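Putative lipoprotein (Bacteroides thetaiotaomicron, PDB 4Q1Z) is of unknown function but belongs to the DUF4876 family and, as a putative lipoprotein, is probably attached to a bacterial membrane through a lipid. Local coordinates at residues 265-270 and 308-313; 150-155 and 324-329; 108-113 and 132-137; 170-175 and 299-304; 332-337 and 372-377. One frame throughout, in Å; residues are numbered along the deposited sequence. Where two conformers were deposited one is given.

Contact 1: residues 265-270 and 308-313; sequences AYVIFR and LDAVEA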
# COMPACT_ATOMS: atom_id res chain seq x y z
N ALA A 265 -8.20 5.59 -10.98
CA ALA A 265 -8.20 5.97 -9.57
C ALA A 265 -8.40 4.66 -8.78
O ALA A 265 -9.43 4.01 -8.94
CB ALA A 265 -9.27 7.01 -9.28
N TYR A 266 -7.36 4.23 -8.04
CA TYR A 266 -7.32 2.94 -7.33
C TYR A 266 -7.41 3.10 -5.84
O TYR A 266 -6.76 3.97 -5.28
CB TYR A 266 -5.98 2.21 -7.67
CG TYR A 266 -5.59 2.32 -9.13
CD1 TYR A 266 -6.32 1.66 -10.12
CD2 TYR A 266 -4.52 3.13 -9.53
CE1 TYR A 266 -6.00 1.81 -11.47
CE2 TYR A 266 -4.17 3.25 -10.88
CZ TYR A 266 -4.93 2.61 -11.85
OH TYR A 266 -4.64 2.73 -13.19
N VAL A 267 -8.19 2.23 -5.18
CA VAL A 267 -8.30 2.20 -3.71
C VAL A 267 -8.28 0.77 -3.20
O VAL A 267 -8.84 -0.14 -3.82
CB VAL A 267 -9.54 2.96 -3.11
CG1 VAL A 267 -9.45 4.47 -3.30
CG2 VAL A 267 -10.87 2.41 -3.61
N ILE A 268 -7.69 0.59 -2.01
CA ILE A 268 -7.77 -0.64 -1.22
C ILE A 268 -8.37 -0.22 0.10
O ILE A 268 -7.99 0.83 0.65
CB ILE A 268 -6.49 -1.50 -1.10
CG1 ILE A 268 -5.24 -0.67 -0.65
CG2 ILE A 268 -6.29 -2.34 -2.40
CD1 ILE A 268 -4.12 -1.47 -0.07
N PHE A 269 -9.37 -0.97 0.58
CA PHE A 269 -10.07 -0.59 1.81
C PHE A 269 -10.54 -1.80 2.62
O PHE A 269 -10.83 -2.88 2.07
CB PHE A 269 -11.24 0.35 1.51
CG PHE A 269 -12.36 -0.17 0.64
CD1 PHE A 269 -12.26 -0.13 -0.76
CD2 PHE A 269 -13.56 -0.63 1.21
CE1 PHE A 269 -13.32 -0.56 -1.56
CE2 PHE A 269 -14.61 -1.07 0.40
CZ PHE A 269 -14.49 -1.00 -0.98
N ARG A 270 -10.57 -1.59 3.94
CA ARG A 270 -10.96 -2.61 4.92
C ARG A 270 -12.25 -2.21 5.64
O ARG A 270 -12.40 -1.08 6.09
CB ARG A 270 -9.82 -2.82 5.95
CG ARG A 270 -9.87 -4.16 6.68
CD ARG A 270 -8.91 -4.21 7.86
NE ARG A 270 -8.73 -5.57 8.36
CZ ARG A 270 -9.48 -6.14 9.30
NH1 ARG A 270 -10.48 -5.47 9.86
NH2 ARG A 270 -9.23 -7.38 9.69
N LEU A 308 -7.38 2.27 3.11
CA LEU A 308 -6.02 1.94 3.53
C LEU A 308 -5.00 2.67 2.63
O LEU A 308 -4.00 3.19 3.15
CB LEU A 308 -5.82 0.41 3.46
CG LEU A 308 -6.52 -0.42 4.53
CD1 LEU A 308 -6.38 -1.88 4.25
CD2 LEU A 308 -5.98 -0.13 5.90
N ASP A 309 -5.26 2.73 1.29
CA ASP A 309 -4.44 3.48 0.33
C ASP A 309 -5.26 3.85 -0.92
O ASP A 309 -6.10 3.07 -1.35
CB ASP A 309 -3.13 2.75 -0.06
CG ASP A 309 -2.03 3.61 -0.72
OD1 ASP A 309 -1.98 4.83 -0.48
OD2 ASP A 309 -1.16 3.04 -1.40
N ALA A 310 -4.96 5.02 -1.50
CA ALA A 310 -5.56 5.55 -2.72
C ALA A 310 -4.51 6.16 -3.63
O ALA A 310 -3.61 6.83 -3.14
CB ALA A 310 -6.61 6.58 -2.38
N VAL A 311 -4.59 5.89 -4.94
CA VAL A 311 -3.66 6.42 -5.95
C VAL A 311 -4.46 7.00 -7.12
O VAL A 311 -5.18 6.28 -7.81
CB VAL A 311 -2.62 5.36 -6.46
CG1 VAL A 311 -1.64 5.98 -7.47
CG2 VAL A 311 -1.87 4.74 -5.29
N GLU A 312 -4.28 8.31 -7.36
CA GLU A 312 -4.95 9.01 -8.46
C GLU A 312 -4.04 9.07 -9.68
O GLU A 312 -3.20 9.95 -9.76
CB GLU A 312 -5.36 10.44 -8.05
CG GLU A 312 -6.09 11.24 -9.12
CD GLU A 312 -7.57 11.41 -8.88
OE1 GLU A 312 -7.93 11.95 -7.81
OE2 GLU A 312 -8.38 11.03 -9.77
N ALA A 313 -4.24 8.16 -10.65
CA ALA A 313 -3.47 8.28 -11.89
C ALA A 313 -4.36 8.95 -12.93
O ALA A 313 -5.60 8.83 -12.88
CB ALA A 313 -2.94 6.94 -12.38

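Contact 2: residues 150-155 and 324-329; sequences ANLTPG and RVPGVL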
# COMPACT_ATOMS: atom_id res chain seq x y z
N ALA A 150 -10.94 -1.47 -5.36
CA ALA A 150 -11.85 -0.79 -6.27
C ALA A 150 -11.13 0.25 -7.15
O ALA A 150 -10.09 0.81 -6.76
CB ALA A 150 -12.97 -0.11 -5.49
N ASN A 151 -11.71 0.50 -8.34
CA ASN A 151 -11.34 1.60 -9.22
C ASN A 151 -12.50 2.59 -9.12
O ASN A 151 -13.65 2.18 -8.93
CB ASN A 151 -11.02 1.17 -10.67
CG ASN A 151 -12.20 0.75 -11.49
OD1 ASN A 151 -12.76 -0.31 -11.30
ND2 ASN A 151 -12.60 1.57 -12.46
N LEU A 152 -12.21 3.87 -9.12
CA LEU A 152 -13.28 4.85 -8.94
C LEU A 152 -13.76 5.39 -10.26
O LEU A 152 -13.06 5.30 -11.26
CB LEU A 152 -12.84 6.04 -8.02
CG LEU A 152 -12.05 5.78 -6.73
CD1 LEU A 152 -11.79 7.05 -6.03
CD2 LEU A 152 -12.79 4.85 -5.76
N THR A 153 -14.95 6.01 -10.24
CA THR A 153 -15.57 6.69 -11.37
C THR A 153 -15.34 8.24 -11.25
O THR A 153 -15.30 8.76 -10.13
CB THR A 153 -17.07 6.36 -11.43
OG1 THR A 153 -17.59 6.78 -12.71
CG2 THR A 153 -17.87 7.01 -10.32
N PRO A 154 -15.25 9.00 -12.38
CA PRO A 154 -15.21 8.57 -13.81
C PRO A 154 -13.99 7.70 -14.07
O PRO A 154 -12.91 8.09 -13.64
CB PRO A 154 -15.14 9.91 -14.57
CG PRO A 154 -15.66 10.94 -13.59
CD PRO A 154 -15.13 10.47 -12.28
N GLY A 155 -14.17 6.53 -14.71
CA GLY A 155 -13.10 5.59 -15.07
C GLY A 155 -11.86 6.28 -15.60
O GLY A 155 -10.77 6.08 -15.06
N ARG A 324 -10.83 12.36 -9.11
CA ARG A 324 -11.99 11.62 -8.60
C ARG A 324 -11.65 10.93 -7.26
O ARG A 324 -12.54 10.36 -6.62
CB ARG A 324 -12.59 10.62 -9.62
CG ARG A 324 -11.66 9.58 -10.26
CD ARG A 324 -11.13 10.12 -11.57
NE ARG A 324 -10.60 9.09 -12.43
CZ ARG A 324 -9.31 8.87 -12.67
NH1 ARG A 324 -8.38 9.59 -12.05
NH2 ARG A 324 -8.93 7.93 -13.53
N VAL A 325 -10.39 11.00 -6.80
CA VAL A 325 -10.02 10.48 -5.49
C VAL A 325 -10.23 11.66 -4.51
O VAL A 325 -9.71 12.77 -4.74
CB VAL A 325 -8.57 9.88 -5.39
CG1 VAL A 325 -8.26 9.41 -3.97
CG2 VAL A 325 -8.35 8.74 -6.37
N PRO A 326 -10.98 11.44 -3.40
CA PRO A 326 -11.10 12.51 -2.40
C PRO A 326 -9.71 12.95 -1.89
O PRO A 326 -8.84 12.11 -1.62
CB PRO A 326 -11.95 11.86 -1.31
CG PRO A 326 -12.68 10.72 -2.01
CD PRO A 326 -11.67 10.21 -2.96
N GLY A 327 -9.51 14.27 -1.84
CA GLY A 327 -8.27 14.95 -1.45
C GLY A 327 -7.61 14.46 -0.19
O GLY A 327 -6.37 14.44 -0.11
N VAL A 328 -8.40 14.04 0.81
CA VAL A 328 -7.86 13.50 2.07
C VAL A 328 -7.11 12.19 1.82
O VAL A 328 -6.18 11.88 2.57
CB VAL A 328 -8.91 13.32 3.20
CG1 VAL A 328 -9.42 14.66 3.67
CG2 VAL A 328 -10.07 12.42 2.78
N LEU A 329 -7.53 11.41 0.78
CA LEU A 329 -6.90 10.13 0.43
C LEU A 329 -5.72 10.32 -0.51
O LEU A 329 -4.70 9.66 -0.34
CB LEU A 329 -7.94 9.18 -0.16
CG LEU A 329 -9.13 8.84 0.74
CD1 LEU A 329 -10.19 8.06 -0.00
CD2 LEU A 329 -8.69 8.14 2.02

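Contact 3: residues 108-113 and 132-137; sequences LIFKEI and YEIYNN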
# COMPACT_ATOMS: atom_id res chain seq x y z
N LEU A 108 -0.46 -0.57 4.80
CA LEU A 108 -0.62 -1.40 3.60
C LEU A 108 -0.84 -0.51 2.41
O LEU A 108 -1.90 0.10 2.27
CB LEU A 108 -1.76 -2.39 3.81
CG LEU A 108 -1.99 -3.41 2.69
CD1 LEU A 108 -0.85 -4.38 2.60
CD2 LEU A 108 -3.36 -4.04 2.82
N ILE A 109 0.19 -0.40 1.57
CA ILE A 109 0.16 0.57 0.45
C ILE A 109 0.40 -0.06 -0.92
O ILE A 109 0.88 -1.19 -1.03
CB ILE A 109 1.18 1.74 0.71
CG1 ILE A 109 2.61 1.29 1.14
CG2 ILE A 109 0.63 2.73 1.72
CD1 ILE A 109 3.64 0.90 0.01
N PHE A 110 0.04 0.71 -1.97
CA PHE A 110 0.28 0.43 -3.40
C PHE A 110 1.74 0.73 -3.65
O PHE A 110 2.15 1.89 -3.58
CB PHE A 110 -0.63 1.33 -4.29
CG PHE A 110 -2.04 0.83 -4.50
CD1 PHE A 110 -2.30 -0.27 -5.32
CD2 PHE A 110 -3.13 1.51 -3.95
CE1 PHE A 110 -3.62 -0.71 -5.53
CE2 PHE A 110 -4.43 1.07 -4.16
CZ PHE A 110 -4.67 -0.04 -4.94
N LYS A 111 2.55 -0.30 -3.87
CA LYS A 111 4.00 -0.13 -4.06
C LYS A 111 4.38 0.23 -5.53
O LYS A 111 5.24 1.07 -5.79
CB LYS A 111 4.71 -1.43 -3.61
CG LYS A 111 6.22 -1.36 -3.57
CD LYS A 111 6.79 -2.68 -3.07
CE LYS A 111 8.17 -2.95 -3.61
NZ LYS A 111 8.16 -3.06 -5.09
N GLU A 112 3.77 -0.49 -6.48
CA GLU A 112 4.02 -0.36 -7.91
C GLU A 112 2.73 -0.65 -8.62
O GLU A 112 2.03 -1.59 -8.22
CB GLU A 112 5.14 -1.33 -8.35
CG GLU A 112 5.50 -1.26 -9.83
CD GLU A 112 6.98 -1.12 -10.16
OE1 GLU A 112 7.82 -1.24 -9.23
OE2 GLU A 112 7.30 -0.86 -11.34
N ILE A 113 2.41 0.15 -9.68
CA ILE A 113 1.22 0.02 -10.52
C ILE A 113 1.59 0.19 -12.01
O ILE A 113 2.27 1.16 -12.37
CB ILE A 113 0.07 1.02 -10.09
CG1 ILE A 113 -0.29 0.90 -8.58
CG2 ILE A 113 -1.17 0.85 -10.98
CD1 ILE A 113 -1.21 2.01 -7.99
N TYR A 132 -0.98 -4.52 -10.10
CA TYR A 132 -1.04 -3.74 -8.86
C TYR A 132 -0.28 -4.49 -7.81
O TYR A 132 -0.64 -5.63 -7.51
CB TYR A 132 -2.53 -3.56 -8.41
CG TYR A 132 -3.45 -3.14 -9.54
CD1 TYR A 132 -4.09 -4.10 -10.33
CD2 TYR A 132 -3.62 -1.80 -9.87
CE1 TYR A 132 -4.88 -3.73 -11.41
CE2 TYR A 132 -4.40 -1.42 -10.96
CZ TYR A 132 -5.05 -2.39 -11.71
OH TYR A 132 -5.85 -2.02 -12.76
N GLU A 133 0.79 -3.91 -7.29
CA GLU A 133 1.60 -4.55 -6.27
C GLU A 133 1.39 -3.80 -4.95
O GLU A 133 1.62 -2.61 -4.87
CB GLU A 133 3.07 -4.62 -6.69
CG GLU A 133 3.96 -5.29 -5.66
CD GLU A 133 5.40 -5.53 -6.08
OE1 GLU A 133 5.67 -5.60 -7.30
OE2 GLU A 133 6.26 -5.63 -5.18
N ILE A 134 0.88 -4.54 -3.96
CA ILE A 134 0.51 -4.19 -2.59
C ILE A 134 1.65 -4.65 -1.68
O ILE A 134 2.13 -5.76 -1.85
CB ILE A 134 -0.85 -4.92 -2.32
CG1 ILE A 134 -2.00 -4.21 -3.02
CG2 ILE A 134 -1.17 -5.22 -0.87
CD1 ILE A 134 -1.91 -2.71 -2.87
N TYR A 135 2.12 -3.79 -0.75
CA TYR A 135 3.25 -4.08 0.14
C TYR A 135 2.89 -3.91 1.61
O TYR A 135 2.22 -2.94 1.98
CB TYR A 135 4.43 -3.15 -0.23
CG TYR A 135 5.73 -3.31 0.54
CD1 TYR A 135 6.65 -4.30 0.21
CD2 TYR A 135 6.11 -2.37 1.51
CE1 TYR A 135 7.88 -4.41 0.88
CE2 TYR A 135 7.33 -2.47 2.19
CZ TYR A 135 8.21 -3.49 1.86
OH TYR A 135 9.42 -3.59 2.51
N ASN A 136 3.37 -4.84 2.46
CA ASN A 136 3.21 -4.72 3.90
C ASN A 136 4.34 -3.84 4.38
O ASN A 136 5.50 -4.28 4.48
CB ASN A 136 3.18 -6.07 4.60
CG ASN A 136 2.98 -5.99 6.11
OD1 ASN A 136 3.05 -4.93 6.73
ND2 ASN A 136 2.72 -7.13 6.73
N ASN A 137 4.01 -2.55 4.58
CA ASN A 137 4.94 -1.49 4.99
C ASN A 137 5.00 -1.33 6.54
O ASN A 137 5.80 -0.55 7.06
CB ASN A 137 4.46 -0.19 4.32
CG ASN A 137 5.49 0.84 4.03
OD1 ASN A 137 6.58 0.56 3.50
ND2 ASN A 137 5.14 2.08 4.30
O HOH W 1 7.64 -3.61 -7.62

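Contact 4: residues 170-175 and 299-304; sequences NNYAYG and YAKIPI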
# COMPACT_ATOMS: atom_id res chain seq x y z
N ASN A 170 -19.28 14.58 2.30
CA ASN A 170 -18.00 14.31 1.67
C ASN A 170 -17.38 13.10 2.37
O ASN A 170 -16.18 13.07 2.64
CB ASN A 170 -17.12 15.57 1.70
CG ASN A 170 -17.29 16.42 0.45
OD1 ASN A 170 -18.26 17.17 0.30
ND2 ASN A 170 -16.37 16.27 -0.50
N ASN A 171 -18.21 12.08 2.62
CA ASN A 171 -17.83 10.89 3.36
C ASN A 171 -17.42 9.72 2.50
O ASN A 171 -16.96 8.70 3.05
CB ASN A 171 -18.99 10.46 4.25
CG ASN A 171 -19.27 11.45 5.35
OD1 ASN A 171 -20.36 12.01 5.44
ND2 ASN A 171 -18.26 11.72 6.17
N TYR A 172 -17.57 9.85 1.15
CA TYR A 172 -17.32 8.73 0.25
C TYR A 172 -16.58 9.07 -1.04
O TYR A 172 -16.63 10.19 -1.56
CB TYR A 172 -18.66 8.10 -0.20
CG TYR A 172 -19.65 7.77 0.90
CD1 TYR A 172 -19.60 6.55 1.56
CD2 TYR A 172 -20.68 8.65 1.22
CE1 TYR A 172 -20.53 6.23 2.56
CE2 TYR A 172 -21.59 8.35 2.23
CZ TYR A 172 -21.53 7.13 2.89
OH TYR A 172 -22.46 6.81 3.85
N ALA A 173 -15.93 8.01 -1.57
CA ALA A 173 -15.35 7.83 -2.88
C ALA A 173 -16.38 6.95 -3.64
O ALA A 173 -17.17 6.25 -2.99
CB ALA A 173 -13.98 7.16 -2.77
N TYR A 174 -16.47 7.05 -4.96
CA TYR A 174 -17.51 6.32 -5.69
C TYR A 174 -16.90 5.32 -6.66
O TYR A 174 -16.23 5.70 -7.61
CB TYR A 174 -18.43 7.34 -6.38
CG TYR A 174 -19.15 8.20 -5.36
CD1 TYR A 174 -18.56 9.35 -4.84
CD2 TYR A 174 -20.41 7.84 -4.89
CE1 TYR A 174 -19.19 10.10 -3.85
CE2 TYR A 174 -21.05 8.59 -3.91
CZ TYR A 174 -20.45 9.73 -3.40
OH TYR A 174 -21.11 10.49 -2.47
N GLY A 175 -17.08 4.04 -6.34
CA GLY A 175 -16.50 2.92 -7.07
C GLY A 175 -17.29 2.45 -8.27
O GLY A 175 -18.52 2.31 -8.20
N TYR A 299 -23.02 3.26 -8.73
CA TYR A 299 -21.67 3.28 -8.18
C TYR A 299 -21.71 2.92 -6.73
O TYR A 299 -22.75 3.12 -6.08
CB TYR A 299 -21.03 4.65 -8.43
CG TYR A 299 -20.93 4.95 -9.91
CD1 TYR A 299 -20.13 4.17 -10.75
CD2 TYR A 299 -21.70 5.95 -10.50
CE1 TYR A 299 -20.08 4.40 -12.12
CE2 TYR A 299 -21.63 6.21 -11.86
CZ TYR A 299 -20.80 5.44 -12.66
OH TYR A 299 -20.70 5.69 -14.00
N ALA A 300 -20.65 2.29 -6.24
CA ALA A 300 -20.64 1.86 -4.83
C ALA A 300 -20.09 2.94 -3.97
O ALA A 300 -19.08 3.55 -4.32
CB ALA A 300 -19.81 0.59 -4.67
N LYS A 301 -20.77 3.23 -2.86
CA LYS A 301 -20.36 4.25 -1.91
C LYS A 301 -19.31 3.66 -1.00
O LYS A 301 -19.62 2.82 -0.16
CB LYS A 301 -21.56 4.82 -1.12
CG LYS A 301 -22.43 5.74 -1.95
CD LYS A 301 -23.53 6.30 -1.08
CE LYS A 301 -24.77 6.63 -1.88
NZ LYS A 301 -25.88 7.14 -1.03
N ILE A 302 -18.06 4.05 -1.23
CA ILE A 302 -16.92 3.56 -0.46
C ILE A 302 -16.62 4.56 0.67
O ILE A 302 -16.17 5.67 0.37
CB ILE A 302 -15.69 3.31 -1.38
CG1 ILE A 302 -16.00 2.19 -2.42
CG2 ILE A 302 -14.41 3.02 -0.57
CD1 ILE A 302 -15.17 2.25 -3.66
N PRO A 303 -16.85 4.21 1.96
CA PRO A 303 -16.51 5.14 3.05
C PRO A 303 -15.02 5.46 3.07
O PRO A 303 -14.16 4.56 3.14
CB PRO A 303 -16.96 4.37 4.31
CG PRO A 303 -18.03 3.44 3.81
CD PRO A 303 -17.42 2.97 2.52
N ILE A 304 -14.71 6.75 2.96
CA ILE A 304 -13.36 7.32 3.00
C ILE A 304 -12.59 6.83 4.27
O ILE A 304 -11.39 6.58 4.21
CB ILE A 304 -13.48 8.88 2.92
CG1 ILE A 304 -13.62 9.34 1.46
CG2 ILE A 304 -12.36 9.61 3.65
CD1 ILE A 304 -14.23 10.78 1.29

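Contact 5: residues 332-337 and 372-377; sequences GITWVG and NNSTDD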
# COMPACT_ATOMS: atom_id res chain seq x y z
N GLY A 332 -3.04 14.72 -4.76
CA GLY A 332 -2.42 14.90 -6.05
C GLY A 332 -2.88 13.98 -7.16
O GLY A 332 -3.99 13.43 -7.12
N ILE A 333 -2.03 13.92 -8.20
CA ILE A 333 -2.16 13.16 -9.45
C ILE A 333 -0.80 12.63 -9.87
O ILE A 333 0.21 13.33 -9.74
CB ILE A 333 -2.76 14.04 -10.60
CG1 ILE A 333 -1.97 15.37 -10.84
CG2 ILE A 333 -4.24 14.29 -10.41
CD1 ILE A 333 -1.79 15.79 -12.36
N THR A 334 -0.78 11.41 -10.41
CA THR A 334 0.42 10.74 -10.96
C THR A 334 0.07 10.36 -12.40
O THR A 334 -1.10 10.42 -12.76
CB THR A 334 0.92 9.58 -10.08
OG1 THR A 334 2.22 9.20 -10.52
CG2 THR A 334 -0.01 8.38 -10.08
N TRP A 335 1.07 10.07 -13.24
CA TRP A 335 0.84 9.81 -14.67
C TRP A 335 2.08 9.21 -15.31
O TRP A 335 3.14 9.16 -14.68
CB TRP A 335 0.46 11.13 -15.42
CG TRP A 335 1.56 12.17 -15.44
CD1 TRP A 335 2.56 12.28 -16.37
CD2 TRP A 335 1.84 13.15 -14.43
NE1 TRP A 335 3.44 13.28 -15.99
CE2 TRP A 335 3.02 13.83 -14.81
CE3 TRP A 335 1.20 13.52 -13.23
CZ2 TRP A 335 3.56 14.89 -14.06
CZ3 TRP A 335 1.75 14.54 -12.46
CH2 TRP A 335 2.90 15.23 -12.89
N VAL A 336 1.96 8.79 -16.58
CA VAL A 336 3.05 8.27 -17.40
C VAL A 336 3.04 9.06 -18.71
O VAL A 336 3.97 8.98 -19.51
CB VAL A 336 3.08 6.74 -17.61
CG1 VAL A 336 3.31 6.02 -16.30
CG2 VAL A 336 1.83 6.23 -18.32
N GLY A 337 1.98 9.85 -18.89
CA GLY A 337 1.83 10.79 -20.00
C GLY A 337 1.50 10.24 -21.35
O GLY A 337 1.36 11.01 -22.29
N ASN A 372 0.03 10.82 1.13
CA ASN A 372 -1.31 10.92 0.53
C ASN A 372 -1.31 11.98 -0.59
O ASN A 372 -2.24 12.79 -0.71
CB ASN A 372 -2.39 11.18 1.59
CG ASN A 372 -2.63 9.99 2.47
OD1 ASN A 372 -2.05 8.92 2.28
ND2 ASN A 372 -3.53 10.13 3.41
N ASN A 373 -0.25 11.94 -1.41
CA ASN A 373 -0.03 12.82 -2.56
C ASN A 373 0.77 12.05 -3.58
O ASN A 373 1.96 11.83 -3.38
CB ASN A 373 0.66 14.12 -2.15
CG ASN A 373 0.50 15.23 -3.15
OD1 ASN A 373 0.59 15.05 -4.37
ND2 ASN A 373 0.25 16.42 -2.64
N SER A 374 0.11 11.62 -4.65
CA SER A 374 0.72 10.79 -5.70
C SER A 374 1.67 11.57 -6.58
O SER A 374 2.57 10.96 -7.16
CB SER A 374 -0.36 10.09 -6.53
OG SER A 374 -0.83 8.96 -5.82
N THR A 375 1.52 12.91 -6.65
CA THR A 375 2.46 13.76 -7.41
C THR A 375 3.86 13.65 -6.76
O THR A 375 4.87 13.64 -7.47
CB THR A 375 1.98 15.22 -7.47
OG1 THR A 375 0.58 15.27 -7.79
CG2 THR A 375 2.77 16.04 -8.47
N ASP A 376 3.88 13.49 -5.43
CA ASP A 376 5.07 13.45 -4.60
C ASP A 376 5.56 12.04 -4.24
O ASP A 376 6.78 11.86 -4.08
CB ASP A 376 4.79 14.21 -3.28
CG ASP A 376 4.31 15.66 -3.37
OD1 ASP A 376 4.43 16.27 -4.47
OD2 ASP A 376 3.86 16.21 -2.33
N ASP A 377 4.65 11.07 -4.07
CA ASP A 377 5.02 9.73 -3.59
C ASP A 377 5.45 8.75 -4.69
O ASP A 377 6.05 7.72 -4.36
CB ASP A 377 3.84 9.12 -2.81
CG ASP A 377 3.35 9.93 -1.62
OD1 ASP A 377 4.08 10.85 -1.18
OD2 ASP A 377 2.22 9.67 -1.15
O HOH W 2 3.97 10.85 -9.48

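Contact 1: residues 265-270 and 308-313
Tyr266 and Val311 form a hydrogen-bonded pair in the antiparallel pairing of strands 265-269 and 309-312, at the edge of the large mixed sheet, with Tyr266 N reaching Val311 O at 3.0 Å. The neighbouring Val267-Ala310 pair lies on the other face, where CG1 of Val267 meets CB of Ala310 at 3.7 Å; a methyl is all the second strand contributes there. A classic beta bulge interrupts the pairing, because Leu308 and Asp309 both face Ile268. Ile268 O accepts from Leu308 N at 2.9 Å and only weakly from Asp309 N. Chi1 of -41° sets CG of Tyr266 beside its own backbone N, and the ring's CE2 comes 4.2 Å from CB of Ala313. Further out, Phe110 and Ile113 pack on this tyrosine, which suits an aromatic to a buried layer, and its OH bonds to Gly264 N. Glu312, also buried, has its charge met by Arg324 and Lys323. The carboxylate of Asp309 is likewise matched: its OD2 accepts from Phe110 N and pairs with Arg347 NH1.

Contact 2: residues 150-155 and 324-329
Arg324 reaches past Pro154 to bind two successive carbonyls of the chain. Its CG sits between backbone N and carbonyl carbon (chi1 54°), and the side chain then bends at chi2. NE meets Pro154 O at 2.8 Å, almost in line with the C=O bond, while NH2 meets Gly155 O at 3.0 Å from above that carbonyl's plane. Both oxygens lie in the guanidinium plane, so the two bonds fix its rotation, and NH1 adds a salt bridge to Glu312. Buried apolar packing is found at Leu152, the last residue of strand 148-152 in the large mixed sheet, against the irregular loop 324-329. There CD1 of Leu152 lies 3.8 Å from CG2 of Val325, two buried branched side chains crossing at about a right angle. An alanine in place of Arg324 would probably leave Pro154 O and Gly155 O without these donors and deprive Glu312 of one charge partner. Pro154, Gly155 and Arg324, by contrast, are partly exposed; within this more open part CD of Pro154, which follows a cis peptide bond, packs 3.7 Å from CB of Arg324.

Contact 3: residues 108-113 and 132-137
Lys111 runs alongside Glu133 and across Tyr135, its CG anti to the backbone N (chi1 -172°). CB lies 3.5 Å from Glu133 O and also touches CB of Tyr135. CG too lies against CB of Tyr135, and CD is 3.7 Å from CD1 of its ring, so the methylenes of the lysine serve as apolar cover. CE passes 3.6 Å from OE2 of Glu133, and a bend at chi4 sets NZ 3.2 Å from that same OE2 in a salt bridge, meeting the carboxylate from above its plane. NZ also binds Arg388 O, and OE2 takes a further bond from Ser195, which suits a charged pair this deeply buried. The antiparallel strands 108-113 and 132-136 carry a classic beta bulge here: Lys111 and Glu112 both face Glu133. Glu133 O accepts Lys111 N at 2.7 Å, and Glu112 N only weakly. A water bridges OE1 of Glu112 and OE1 of Glu133, which probably eases the closeness of two like charges; Glu112 also forms a salt bridge with Arg388. The other face is largely apolar around Phe110 and Ile134. CD1 of Ile134 stands over the Phe110 ring, 3.9 Å from its centroid in a CH-pi contact, while CG2 of Ile134 meets CD1 of Leu108 at 3.6 Å.

Contact 4: residues 170-175 and 299-304
Chi1 of -49° in Tyr172 sets CG beside its own backbone N, and the ring meets CB of Lys301 with one of its faces. This CH-pi contact, 4.1 Å from CB to the ring centroid, belongs to a small antiparallel sheet in which strand 299-303 runs between 172-175 and 286-287. CB of Asn171 covers the opposite face of the ring, and CE1 of Tyr172 lies 3.9 Å from CG of Pro303. An alanine at Tyr172 would probably open a gap beside Lys301 CB and Pro303 CG, leaving this margin of the sheet less well covered. In Lys301 a chi1 of -74° likewise puts CG beside the backbone N, 3.7 Å from CE2 of Tyr174, and these two side chains lie side by side. Both polar ends go to one partner: Lys301 NZ forms a salt bridge with Asp168, and Tyr174 OH bonds to it too, so the long side chains suit their places. The pairing begins where Ile304 N bonds to Asn171 O at 3.0 Å. Toward its other end Gly175 is the residue that fits, since a side chain there would collide with Ile302, whose CD1 packs 3.7 Å from CA of Gly175.

Contact 5: residues 332-337 and 372-377
Thr375 lies side by side with Ile333, and its chi1 of -45° holds OG1 beside its own backbone N. From there OG1 donates to Ile333 O at 2.8 Å, so the threonine supplies a bond that a purely apolar residue could not. Its methyl CG2 goes anti to the backbone N and approaches CZ3 of Trp335 at 4.4 Å; the indole also makes a cation-pi contact with Arg380. Asn373 has CG anti to its backbone N (chi1 -160°), which carries CG toward Gly332, and OD1 lies 3.5 Å from Gly332 CA. A side chain on Gly332 would run into Asn373 OD1 and Thr375 OG1, and glycine suits the spot for that reason. Asn373 is the N-cap of the short helix 374-377, which leads into strand 378-382: its OD1 accepts weakly from Thr375 N at 3.3 Å. Asn373 O takes both Asp376 N and Asp377 N. Ser374 turns its CB to CB of Thr334 at 3.8 Å, while its OG bonds to Asp330. In Thr334, OG1 is anti to the backbone N (chi1 -167°), and it donates to a water at 2.6 Å that in turn donates to Ser374 O.

Along the chain contact 3 comes first; contact 2 then opens at strand 148-152, and the segments of contacts 4 and 1 follow alternately before residues 324-329 complete it, with contact 5 last. Contacts 1 and 3 pair strands far apart in the order of the same mixed sheet, yet their side chains pack together, centres about 10 Å apart. Contact 2 lies about 7 Å from contact 1, centre to centre, and joins the sheet through strand 148-152. Contact 4, in the separate three-stranded sheet, is about 8 Å from contact 2 but about 21 Å from contacts 3 and 5. Glu312 links contacts 1, 2 and 5. Distant parts of the sequence thus make one compact domain.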